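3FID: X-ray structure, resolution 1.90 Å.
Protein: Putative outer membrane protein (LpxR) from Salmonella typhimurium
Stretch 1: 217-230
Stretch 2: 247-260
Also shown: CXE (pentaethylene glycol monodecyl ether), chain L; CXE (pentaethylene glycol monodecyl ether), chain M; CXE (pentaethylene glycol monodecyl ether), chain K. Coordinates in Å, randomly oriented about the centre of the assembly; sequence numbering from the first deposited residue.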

ATOM      1  N   TYR A 217     -18.774   2.214   9.966  1.00 14.49           N
ATOM      2  CA  TYR A 217     -18.437   3.069   8.820  1.00 14.01           C
ATOM      3  C   TYR A 217     -17.333   4.076   9.119  1.00 13.59           C
ATOM      4  O   TYR A 217     -17.127   4.481  10.264  1.00 13.07           O
ATOM      5  CB  TYR A 217     -19.667   3.771   8.230  1.00 15.54           C
ATOM      6  CG  TYR A 217     -20.244   4.840   9.111  1.00 15.81           C
ATOM      7  CD1 TYR A 217     -21.302   4.543  10.003  1.00 16.61           C
ATOM      8  CD2 TYR A 217     -19.747   6.149   9.059  1.00 17.65           C
ATOM      9  CE1 TYR A 217     -21.830   5.524  10.828  1.00 18.06           C
ATOM     10  CE2 TYR A 217     -20.273   7.138   9.872  1.00 17.68           C
ATOM     11  CZ  TYR A 217     -21.297   6.827  10.754  1.00 18.14           C
ATOM     12  OH  TYR A 217     -21.788   7.835  11.546  1.00 19.32           O
ATOM     13  N   LYS A 218     -16.617   4.475   8.069  1.00 12.85           N
ATOM     14  CA  LYS A 218     -15.471   5.365   8.223  1.00 12.18           C
ATOM     15  C   LYS A 218     -15.215   6.020   6.879  1.00 12.58           C
ATOM     16  O   LYS A 218     -15.332   5.351   5.851  1.00 11.67           O
ATOM     17  CB  LYS A 218     -14.240   4.558   8.677  1.00 11.99           C
ATOM     18  CG  LYS A 218     -12.925   5.376   8.753  1.00 12.31           C
ATOM     19  CD  LYS A 218     -11.748   4.552   9.284  1.00 11.46           C
ATOM     20  CE  LYS A 218     -10.440   5.387   9.191  1.00 10.33           C
ATOM     21  NZ  LYS A 218      -9.285   4.544   9.665  1.00 11.75           N
ATOM     22  N   VAL A 219     -14.935   7.333   6.879  1.00 12.01           N
ATOM     23  CA  VAL A 219     -14.522   8.036   5.676  1.00 12.80           C
ATOM     24  C   VAL A 219     -13.280   8.817   6.047  1.00 12.24           C
ATOM     25  O   VAL A 219     -13.211   9.365   7.138  1.00 12.41           O
ATOM     26  CB  VAL A 219     -15.602   9.004   5.146  1.00 13.15           C
ATOM     27  CG1 VAL A 219     -15.152   9.614   3.852  1.00 14.00           C
ATOM     28  CG2 VAL A 219     -16.971   8.264   4.931  1.00 14.21           C
ATOM     29  N   PHE A 220     -12.271   8.847   5.178  1.00 12.40           N
ATOM     30  CA  PHE A 220     -10.997   9.426   5.580  1.00 11.96           C
ATOM     31  C   PHE A 220     -10.257  10.021   4.403  1.00 11.26           C
ATOM     32  O   PHE A 220     -10.508   9.662   3.239  1.00 12.68           O
ATOM     33  CB  PHE A 220     -10.073   8.383   6.276  1.00 12.28           C
ATOM     34  CG  PHE A 220      -9.615   7.309   5.342  1.00 14.03           C
ATOM     35  CD1 PHE A 220     -10.408   6.180   5.122  1.00 14.94           C
ATOM     36  CD2 PHE A 220      -8.436   7.460   4.618  1.00 16.94           C
ATOM     37  CE1 PHE A 220     -10.016   5.192   4.197  1.00 16.90           C
ATOM     38  CE2 PHE A 220      -8.036   6.484   3.698  1.00 16.49           C
ATOM     39  CZ  PHE A 220      -8.843   5.352   3.482  1.00 16.00           C
ATOM     40  N   ALA A 221      -9.354  10.931   4.726  1.00 10.72           N
ATOM     41  CA  ALA A 221      -8.464  11.556   3.752  1.00 10.93           C
ATOM     42  C   ALA A 221      -7.151  11.852   4.475  1.00 10.68           C
ATOM     43  O   ALA A 221      -7.167  12.328   5.616  1.00 11.32           O
ATOM     44  CB  ALA A 221      -9.114  12.833   3.214  1.00 10.76           C
ATOM     45  N   GLY A 222      -6.012  11.532   3.846  1.00 10.89           N
ATOM     46  CA  GLY A 222      -4.695  11.757   4.470  1.00 11.24           C
ATOM     47  C   GLY A 222      -3.587  11.922   3.448  1.00 10.84           C
ATOM     48  O   GLY A 222      -3.750  11.572   2.286  1.00 11.90           O
ATOM     49  N   VAL A 223      -2.457  12.447   3.899  1.00 11.36           N
ATOM     50  CA  VAL A 223      -1.241  12.582   3.083  1.00 10.78           C
ATOM     51  C   VAL A 223      -0.064  12.334   4.003  1.00 12.17           C
ATOM     52  O   VAL A 223      -0.083  12.730   5.191  1.00 11.89           O
ATOM     53  CB  VAL A 223      -1.119  13.958   2.369  1.00 11.09           C
ATOM     54  CG1 VAL A 223      -1.219  15.168   3.363  1.00 12.28           C
ATOM     55  CG2 VAL A 223       0.152  14.030   1.525  1.00 10.35           C
ATOM     56  N   GLU A 224       0.952  11.661   3.469  1.00 11.92           N
ATOM     57  CA  GLU A 224       2.182  11.444   4.186  1.00 11.52           C
ATOM     58  C   GLU A 224       3.351  11.803   3.285  1.00 11.54           C
ATOM     59  O   GLU A 224       3.406  11.376   2.156  1.00 12.15           O
ATOM     60  CB  GLU A 224       2.311   9.976   4.629  1.00 11.98           C
ATOM     61  CG  GLU A 224       3.642   9.687   5.338  1.00 11.83           C
ATOM     62  CD  GLU A 224       3.878   8.204   5.621  1.00 13.47           C
ATOM     63  OE1 GLU A 224       4.368   7.464   4.744  1.00 16.41           O
ATOM     64  OE2 GLU A 224       3.570   7.775   6.745  1.00 16.90           O
ATOM     65  N   ARG A 225       4.277  12.608   3.781  1.00 11.17           N
ATOM     66  CA  ARG A 225       5.507  12.854   3.025  1.00 11.57           C
ATOM     67  C   ARG A 225       6.608  11.916   3.487  1.00 12.19           C
ATOM     68  O   ARG A 225       6.964  11.908   4.670  1.00 12.48           O
ATOM     69  CB  ARG A 225       5.962  14.314   3.225  1.00 11.08           C
ATOM     70  CG  ARG A 225       7.385  14.572   2.668  1.00 10.25           C
ATOM     71  CD  ARG A 225       7.537  16.046   2.307  1.00 14.54           C
ATOM     72  NE  ARG A 225       6.613  16.399   1.242  1.00 16.50           N
ATOM     73  CZ  ARG A 225       6.486  17.612   0.726  1.00 21.59           C
ATOM     74  NH1 ARG A 225       7.242  18.606   1.186  1.00 24.11           N
ATOM     75  NH2 ARG A 225       5.610  17.835  -0.243  1.00 19.33           N
ATOM     76  N   ARG A 226       7.220  11.168   2.579  1.00 12.01           N
ATOM     77  CA  ARG A 226       8.377  10.407   3.047  1.00 12.45           C
ATOM     78  C   ARG A 226       9.697  10.758   2.413  1.00 13.47           C
ATOM     79  O   ARG A 226       9.760  11.163   1.246  1.00 13.68           O
ATOM     80  CB  ARG A 226       8.121   8.906   3.004  1.00 12.83           C
ATOM     81  CG  ARG A 226       7.652   8.415   1.686  1.00 12.47           C
ATOM     82  CD  ARG A 226       7.092   7.000   1.917  1.00 15.32           C
ATOM     83  NE  ARG A 226       6.988   6.250   0.681  1.00 19.44           N
ATOM     84  CZ  ARG A 226       5.844   5.946   0.059  1.00 20.92           C
ATOM     85  NH1 ARG A 226       5.874   5.206  -1.052  1.00 22.48           N
ATOM     86  NH2 ARG A 226       4.682   6.343   0.539  1.00 18.07           N
ATOM     87  N   GLU A 227      10.742  10.669   3.230  1.00 14.38           N
ATOM     88  CA  GLU A 227      12.109  10.952   2.801  1.00 15.60           C
ATOM     89  C   GLU A 227      12.768   9.604   2.596  1.00 15.24           C
ATOM     90  O   GLU A 227      12.936   8.844   3.538  1.00 14.48           O
ATOM     91  CB  GLU A 227      12.840  11.742   3.873  1.00 16.68           C
ATOM     92  CG  GLU A 227      14.128  12.345   3.398  1.00 21.57           C
ATOM     93  CD  GLU A 227      13.920  13.465   2.358  1.00 28.32           C
ATOM     94  OE1 GLU A 227      14.958  13.862   1.778  1.00 28.32           O
ATOM     95  OE2 GLU A 227      12.746  13.916   2.122  1.00 28.00           O
ATOM     96  N   VAL A 228      13.106   9.314   1.346  1.00 14.34           N
ATOM     97  CA  VAL A 228      13.410   7.952   0.926  1.00 14.01           C
ATOM     98  C   VAL A 228      14.937   7.780   0.863  1.00 14.86           C
ATOM     99  O   VAL A 228      15.640   8.553   0.182  1.00 14.98           O
ATOM    100  CB  VAL A 228      12.756   7.645  -0.453  1.00 13.91           C
ATOM    101  CG1 VAL A 228      13.110   6.216  -0.925  1.00 13.65           C
ATOM    102  CG2 VAL A 228      11.226   7.814  -0.378  1.00 12.80           C
ATOM    103  N   ASP A 229      15.428   6.789   1.595  1.00 15.22           N
ATOM    104  CA  ASP A 229      16.826   6.411   1.571  1.00 16.71           C
ATOM    105  C   ASP A 229      17.054   5.254   0.592  1.00 16.06           C
ATOM    106  O   ASP A 229      18.012   5.258  -0.201  1.00 16.11           O
ATOM    107  CB  ASP A 229      17.291   6.005   2.980  1.00 16.81           C
ATOM    108  CG  ASP A 229      18.751   5.547   2.994  1.00 22.47           C
ATOM    109  OD1 ASP A 229      19.012   4.395   3.416  1.00 28.09           O
ATOM    110  OD2 ASP A 229      19.634   6.334   2.552  1.00 27.99           O
ATOM    111  N   LYS A 230      16.186   4.246   0.646  1.00 15.55           N
ATOM    112  CA  LYS A 230      16.309   3.073  -0.235  1.00 15.06           C
ATOM    113  C   LYS A 230      14.986   2.703  -0.869  1.00 14.16           C
ATOM    114  O   LYS A 230      13.941   2.756  -0.226  1.00 12.97           O
ATOM    115  CB  LYS A 230      16.769   1.818   0.532  1.00 14.54           C
ATOM    116  CG  LYS A 230      18.139   1.903   1.193  1.00 18.64           C
ATOM    117  CD  LYS A 230      18.534   0.486   1.696  1.00 18.09           C
ATOM    118  CE  LYS A 230      19.864   0.478   2.427  1.00 25.95           C
ATOM    119  NZ  LYS A 230      19.704   0.412   3.908  1.00 28.02           N
ATOM    120  N   ASP A 247      17.018   7.517 -11.465  1.00 15.06           N
ATOM    121  CA  ASP A 247      17.506   8.270 -10.322  1.00 14.56           C
ATOM    122  C   ASP A 247      16.328   8.533  -9.360  1.00 14.03           C
ATOM    123  O   ASP A 247      15.423   9.315  -9.683  1.00 13.85           O
ATOM    124  CB  ASP A 247      18.087   9.618 -10.802  1.00 15.14           C
ATOM    125  CG  ASP A 247      19.363   9.441 -11.611  1.00 16.68           C
ATOM    126  OD1 ASP A 247      20.278   8.755 -11.110  1.00 18.56           O
ATOM    127  OD2 ASP A 247      19.440   9.962 -12.741  1.00 16.70           O
ATOM    128  N   ILE A 248      16.341   7.893  -8.195  1.00 14.19           N
ATOM    129  CA  ILE A 248      15.197   8.023  -7.264  1.00 14.53           C
ATOM    130  C   ILE A 248      15.014   9.464  -6.805  1.00 14.22           C
ATOM    131  O   ILE A 248      15.976  10.228  -6.745  1.00 12.93           O
ATOM    132  CB  ILE A 248      15.281   7.092  -6.011  1.00 14.96           C
ATOM    133  CG1 ILE A 248      16.409   7.512  -5.053  1.00 15.87           C
ATOM    134  CG2 ILE A 248      15.392   5.636  -6.449  1.00 13.50           C
ATOM    135  CD1 ILE A 248      16.149   7.074  -3.582  1.00 16.56           C
ATOM    136  N   ASN A 249      13.763   9.836  -6.531  1.00 12.81           N
ATOM    137  CA  ASN A 249      13.472  11.115  -5.891  1.00 12.87           C
ATOM    138  C   ASN A 249      13.438  10.832  -4.406  1.00 12.89           C
ATOM    139  O   ASN A 249      12.831   9.843  -3.964  1.00 12.86           O
ATOM    140  CB  ASN A 249      12.112  11.641  -6.313  1.00 12.38           C
ATOM    141  CG  ASN A 249      12.118  12.248  -7.692  1.00 11.87           C
ATOM    142  OD1 ASN A 249      13.138  12.751  -8.173  1.00 12.96           O
ATOM    143  ND2 ASN A 249      10.951  12.255  -8.326  1.00 12.08           N
ATOM    144  N   LYS A 250      14.101  11.684  -3.647  1.00 12.72           N
ATOM    145  CA  LYS A 250      14.226  11.473  -2.222  1.00 14.57           C
ATOM    146  C   LYS A 250      12.988  11.881  -1.426  1.00 14.33           C
ATOM    147  O   LYS A 250      12.826  11.436  -0.304  1.00 15.23           O
ATOM    148  CB  LYS A 250      15.487  12.167  -1.700  1.00 14.70           C
ATOM    149  CG  LYS A 250      16.725  11.611  -2.441  1.00 19.56           C
ATOM    150  CD  LYS A 250      17.843  11.291  -1.491  1.00 26.50           C
ATOM    151  CE  LYS A 250      18.916  12.372  -1.476  1.00 28.31           C
ATOM    152  NZ  LYS A 250      19.866  12.228  -2.605  1.00 32.16           N
ATOM    153  N   THR A 251      12.135  12.726  -1.998  1.00 14.01           N
ATOM    154  CA  THR A 251      10.900  13.146  -1.338  1.00 14.52           C
ATOM    155  C   THR A 251       9.699  12.658  -2.129  1.00 14.15           C
ATOM    156  O   THR A 251       9.545  12.961  -3.329  1.00 13.49           O
ATOM    157  CB  THR A 251      10.855  14.684  -1.136  1.00 15.35           C
ATOM    158  OG1 THR A 251      12.057  15.089  -0.474  1.00 15.23           O
ATOM    159  CG2 THR A 251       9.700  15.051  -0.283  1.00 15.74           C
ATOM    160  N   VAL A 252       8.859  11.869  -1.446  1.00 13.29           N
ATOM    161  CA  VAL A 252       7.720  11.210  -2.081  1.00 11.82           C
ATOM    162  C   VAL A 252       6.482  11.407  -1.174  1.00 11.81           C
ATOM    163  O   VAL A 252       6.515  11.113   0.024  1.00 12.27           O
ATOM    164  CB  VAL A 252       8.015   9.678  -2.339  1.00 11.93           C
ATOM    165  CG1 VAL A 252       6.744   8.938  -2.790  1.00  9.86           C
ATOM    166  CG2 VAL A 252       9.108   9.489  -3.389  1.00 10.60           C
ATOM    167  N   ASP A 253       5.404  11.912  -1.755  1.00 11.95           N
ATOM    168  CA  ASP A 253       4.146  12.117  -1.034  1.00 12.29           C
ATOM    169  C   ASP A 253       3.155  11.057  -1.441  1.00 11.29           C
ATOM    170  O   ASP A 253       3.088  10.682  -2.620  1.00 12.05           O
ATOM    171  CB  ASP A 253       3.542  13.479  -1.379  1.00 12.00           C
ATOM    172  CG  ASP A 253       4.384  14.631  -0.886  1.00 14.89           C
ATOM    173  OD1 ASP A 253       5.216  14.417   0.012  1.00 17.96           O
ATOM    174  OD2 ASP A 253       4.203  15.750  -1.412  1.00 15.04           O
ATOM    175  N   GLU A 254       2.379  10.583  -0.467  1.00 10.92           N
ATOM    176  CA  GLU A 254       1.300   9.618  -0.720  1.00 10.29           C
ATOM    177  C   GLU A 254      -0.041  10.141  -0.193  1.00 10.29           C
ATOM    178  O   GLU A 254      -0.163  10.489   0.999  1.00 10.45           O
ATOM    179  CB  GLU A 254       1.609   8.260  -0.084  1.00 10.43           C
ATOM    180  CG  GLU A 254       0.483   7.194  -0.334  1.00  8.37           C
ATOM    181  CD  GLU A 254       0.857   5.827   0.167  1.00 11.42           C
ATOM    182  OE1 GLU A 254       1.979   5.394  -0.119  1.00 10.62           O
ATOM    183  OE2 GLU A 254       0.014   5.161   0.810  1.00 11.61           O
ATOM    184  N   TYR A 255      -1.031  10.195  -1.077  1.00  9.47           N
ATOM    185  CA  TYR A 255      -2.379  10.658  -0.739  1.00 10.05           C
ATOM    186  C   TYR A 255      -3.323   9.472  -0.718  1.00 10.11           C
ATOM    187  O   TYR A 255      -3.230   8.591  -1.574  1.00  9.98           O
ATOM    188  CB  TYR A 255      -2.867  11.636  -1.811  1.00 10.61           C
ATOM    189  CG  TYR A 255      -2.092  12.916  -1.821  1.00 11.66           C
ATOM    190  CD1 TYR A 255      -2.582  14.034  -1.146  1.00 13.31           C
ATOM    191  CD2 TYR A 255      -0.864  13.029  -2.510  1.00 12.70           C
ATOM    192  CE1 TYR A 255      -1.898  15.231  -1.150  1.00 14.44           C
ATOM    193  CE2 TYR A 255      -0.163  14.237  -2.518  1.00 14.64           C
ATOM    194  CZ  TYR A 255      -0.685  15.326  -1.820  1.00 15.09           C
ATOM    195  OH  TYR A 255      -0.025  16.543  -1.770  1.00 16.65           O
ATOM    196  N   ARG A 256      -4.245   9.440   0.246  1.00 10.95           N
ATOM    197  CA  ARG A 256      -5.204   8.335   0.351  1.00 12.18           C
ATOM    198  C   ARG A 256      -6.545   8.943   0.744  1.00 12.20           C
ATOM    199  O   ARG A 256      -6.615   9.710   1.709  1.00 10.88           O
ATOM    200  CB  ARG A 256      -4.810   7.301   1.429  1.00 12.22           C
ATOM    201  CG  ARG A 256      -3.421   6.691   1.291  1.00 14.06           C
ATOM    202  CD  ARG A 256      -3.264   5.405   2.149  1.00 15.38           C
ATOM    203  NE  ARG A 256      -2.392   4.518   1.371  1.00 28.58           N
ATOM    204  CZ  ARG A 256      -2.713   3.365   0.767  1.00 28.00           C
ATOM    205  NH1 ARG A 256      -1.768   2.751   0.088  1.00 30.24           N
ATOM    206  NH2 ARG A 256      -3.927   2.793   0.855  1.00 30.28           N
ATOM    207  N   VAL A 257      -7.578   8.626  -0.026  1.00 10.93           N
ATOM    208  CA  VAL A 257      -8.922   9.039   0.269  1.00 10.85           C
ATOM    209  C   VAL A 257      -9.777   7.787   0.168  1.00 11.09           C
ATOM    210  O   VAL A 257      -9.721   7.056  -0.850  1.00 10.18           O
ATOM    211  CB  VAL A 257      -9.392  10.109  -0.776  1.00 11.11           C
ATOM    212  CG1 VAL A 257     -10.896  10.362  -0.659  1.00 12.04           C
ATOM    213  CG2 VAL A 257      -8.530  11.401  -0.671  1.00 12.21           C
ATOM    214  N   GLY A 258     -10.588   7.511   1.188  1.00 10.80           N
ATOM    215  CA  GLY A 258     -11.368   6.291   1.126  1.00 11.03           C
ATOM    216  C   GLY A 258     -12.448   6.138   2.161  1.00 11.87           C
ATOM    217  O   GLY A 258     -12.735   7.068   2.913  1.00 12.31           O
ATOM    218  N   ALA A 259     -13.041   4.948   2.193  1.00 12.12           N
ATOM    219  CA  ALA A 259     -14.171   4.656   3.093  1.00 12.45           C
ATOM    220  C   ALA A 259     -14.293   3.156   3.355  1.00 13.07           C
ATOM    221  O   ALA A 259     -13.846   2.314   2.542  1.00 12.19           O
ATOM    222  CB  ALA A 259     -15.494   5.168   2.488  1.00 11.96           C
ATOM    223  N   THR A 260     -14.914   2.851   4.492  1.00 12.98           N
ATOM    224  CA  THR A 260     -15.363   1.504   4.839  1.00 12.90           C
ATOM    225  C   THR A 260     -16.846   1.531   5.222  1.00 14.04           C
ATOM    226  O   THR A 260     -17.293   2.436   5.936  1.00 14.94           O
ATOM    227  CB  THR A 260     -14.579   0.973   6.012  1.00 12.40           C
ATOM    228  OG1 THR A 260     -13.209   0.872   5.633  1.00 13.41           O
ATOM    229  CG2 THR A 260     -15.122  -0.436   6.506  1.00 10.50           C
TER
HETATM  230  C1  CXE L 306      -3.647  17.980   6.921  1.00 29.58           C
HETATM  231  C2  CXE L 306      -4.845  17.045   6.964  1.00 29.08           C
HETATM  232  C3  CXE L 306      -4.695  15.944   5.924  1.00 25.29           C
HETATM  233  C4  CXE L 306      -5.706  16.043   4.792  1.00 26.28           C
HETATM  234  C5  CXE L 306      -4.995  15.908   3.445  1.00 24.55           C
HETATM  235  C6  CXE L 306      -5.693  14.909   2.522  1.00 23.61           C
HETATM  236  C7  CXE L 306      -5.493  15.299   1.075  1.00 24.37           C
HETATM  237  C8  CXE L 306      -6.160  14.325   0.135  1.00 23.21           C
HETATM  238  C9  CXE L 306      -6.717  15.062  -1.068  1.00 27.51           C
HETATM  239  C10 CXE L 306      -6.068  14.635  -2.384  1.00 30.00           C
HETATM  240  O11 CXE L 306      -6.080  15.751  -3.271  1.00 32.32           O
HETATM  241  C12 CXE L 306      -5.436  15.535  -4.530  1.00 33.88           C
HETATM  242  C13 CXE L 306      -3.916  15.643  -4.441  1.00 35.74           C
HETATM  243  O14 CXE L 306      -3.516  17.011  -4.328  1.00 38.42           O
HETATM  244  C15 CXE L 306      -2.105  17.191  -4.490  1.00 36.08           C
HETATM  245  C1  CXE M 307       5.102   8.337  26.404  1.00 53.42           C
HETATM  246  C2  CXE M 307       5.925   8.895  25.260  1.00 53.37           C
HETATM  247  C3  CXE M 307       5.100   9.833  24.378  1.00 53.71           C
HETATM  248  C4  CXE M 307       5.435   9.678  22.894  1.00 53.56           C
HETATM  249  C5  CXE M 307       5.046  10.915  22.086  1.00 53.49           C
HETATM  250  C6  CXE M 307       4.966  10.571  20.601  1.00 54.08           C
HETATM  251  C7  CXE M 307       4.255  11.631  19.756  1.00 54.19           C
HETATM  252  C8  CXE M 307       4.577  11.424  18.274  1.00 53.82           C
HETATM  253  C9  CXE M 307       3.583  12.082  17.315  1.00 52.60           C
HETATM  254  C10 CXE M 307       4.311  12.796  16.181  1.00 51.40           C
HETATM  255  O11 CXE M 307       3.376  13.292  15.225  1.00 51.05           O
HETATM  256  C12 CXE M 307       3.762  14.554  14.652  1.00 51.50           C
HETATM  257  C13 CXE M 307       3.929  14.467  13.125  1.00 50.36           C
HETATM  258  O14 CXE M 307       3.419  15.636  12.472  1.00 49.90           O
HETATM  259  C15 CXE M 307       3.410  15.538  11.044  1.00 49.32           C
HETATM  260  C16 CXE M 307       2.242  16.314  10.427  1.00 48.12           C
HETATM  261  O17 CXE M 307       2.656  16.885   9.177  1.00 47.05           O
HETATM  262  C18 CXE M 307       1.717  16.769   8.099  1.00 45.15           C
HETATM  263  C19 CXE M 307       2.316  17.339   6.808  1.00 43.32           C
HETATM  264  O20 CXE M 307       2.381  16.341   5.776  1.00 41.61           O
HETATM  265  C21 CXE M 307       3.081  16.752   4.596  1.00 38.89           C
HETATM  266  C22 CXE M 307       2.084  16.747   3.444  1.00 37.41           C
HETATM  267  O23 CXE M 307       2.698  17.024   2.189  1.00 37.27           O
HETATM  268  C24 CXE M 307       1.787  17.643   1.283  1.00 38.03           C
HETATM  269  C25 CXE M 307       2.410  18.924   0.771  1.00 39.69           C
HETATM  270  O26 CXE M 307       1.450  19.648   0.022  1.00 41.60           O
HETATM  271  C1  CXE K 305     -13.360  13.572   6.836  1.00 32.21           C
HETATM  272  C2  CXE K 305     -12.682  12.847   5.691  1.00 30.33           C
HETATM  273  C3  CXE K 305     -12.877  13.563   4.354  1.00 31.78           C
HETATM  274  C4  CXE K 305     -14.155  13.113   3.645  1.00 30.54           C
HETATM  275  C5  CXE K 305     -14.342  13.704   2.253  1.00 31.30           C
HETATM  276  C6  CXE K 305     -14.935  12.649   1.318  1.00 31.76           C
HETATM  277  C7  CXE K 305     -15.888  13.199   0.253  1.00 33.01           C
HETATM  278  C8  CXE K 305     -16.350  12.069  -0.662  1.00 32.33           C
HETATM  279  C9  CXE K 305     -17.149  12.549  -1.865  1.00 33.10           C
HETATM  280  C10 CXE K 305     -17.648  11.360  -2.683  1.00 35.57           C
HETATM  281  O11 CXE K 305     -18.585  11.784  -3.674  1.00 39.29           O
HETATM  282  C12 CXE K 305     -18.883  10.749  -4.614  1.00 42.41           C
HETATM  283  C13 CXE K 305     -19.452  11.339  -5.904  1.00 45.49           C
HETATM  284  O14 CXE K 305     -19.681  10.302  -6.869  1.00 48.05           O
HETATM  285  C15 CXE K 305     -19.375  10.688  -8.210  1.00 49.44           C
HETATM  286  C16 CXE K 305     -17.865  10.606  -8.447  1.00 50.45           C
HETATM  287  O17 CXE K 305     -17.557  10.734  -9.838  1.00 51.40           O
HETATM  288  C18 CXE K 305     -16.787  11.901 -10.127  1.00 51.13           C
HETATM  289  C19 CXE K 305     -16.827  12.193 -11.621  1.00 51.37           C
HETATM  290  O20 CXE K 305     -17.666  11.230 -12.258  1.00 51.42           O

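Two neighbouring strands of an outer membrane protein illustrate how an antiparallel ladder lets each face of a sheet carry its own chemistry. The strand that runs from Tyr217 toward Val228 and the strand 251-260 run at 177° to one another, their axes approaching to 4.6 Å. Hydrogen-bonded pairs, such as Gly222 with Arg256, alternate with non-hydrogen-bonded pairs, such as Val223 with Tyr255, whose CA atoms lie closer, at 4.4 Å against 5.4 Å. In the former, both amides donate across the gap: Gly222 N reaches Arg256 O at 2.9 Å, and Arg256 N returns to Gly222 O at 3.0 Å. Past the last full pair, Val228 N still donates to Lys250 O (2.7 Å).

Because side chains alternate, one face gathers Val219, Ala221, Val223, Tyr255, Val257 and Ala259, a largely apolar surface on which detergent lies. Val223 CG2 sits 3.7 Å above the centroid of the Tyr255 ring, while detergent chain L covers the opposite face. Farther along this same face the chemistry turns polar. Arg225 and Asp253 form a two-pronged salt bridge, NE to OD1 at 2.7 Å and NH2 to OD2 at 2.8 Å, both nearly linear, and Thr251 OG1 donates to Glu227 OE2 at 2.9 Å.

The other face joins charge to close packing. Glu254 uses both carboxylate oxygens: OE1 accepts from Arg226 NH2 across the strands (2.9 Å), whereas OE2 takes Arg256 NE from its own strand (2.6 Å), so one buried acid bridges two arginines, one on each strand. Near Phe220, glycine makes room. The Phe220 ring lies over Gly258, whose CA is 3.9 Å from the ring centroid; a CB there would fall 2.8 Å from Phe220 CZ, a clash. Beyond the charged cluster, Val228 CG2 meets Val252 CG2 at 4.0 Å, and Val228 CG1 meets Ile248 CD1 at 4.1 Å.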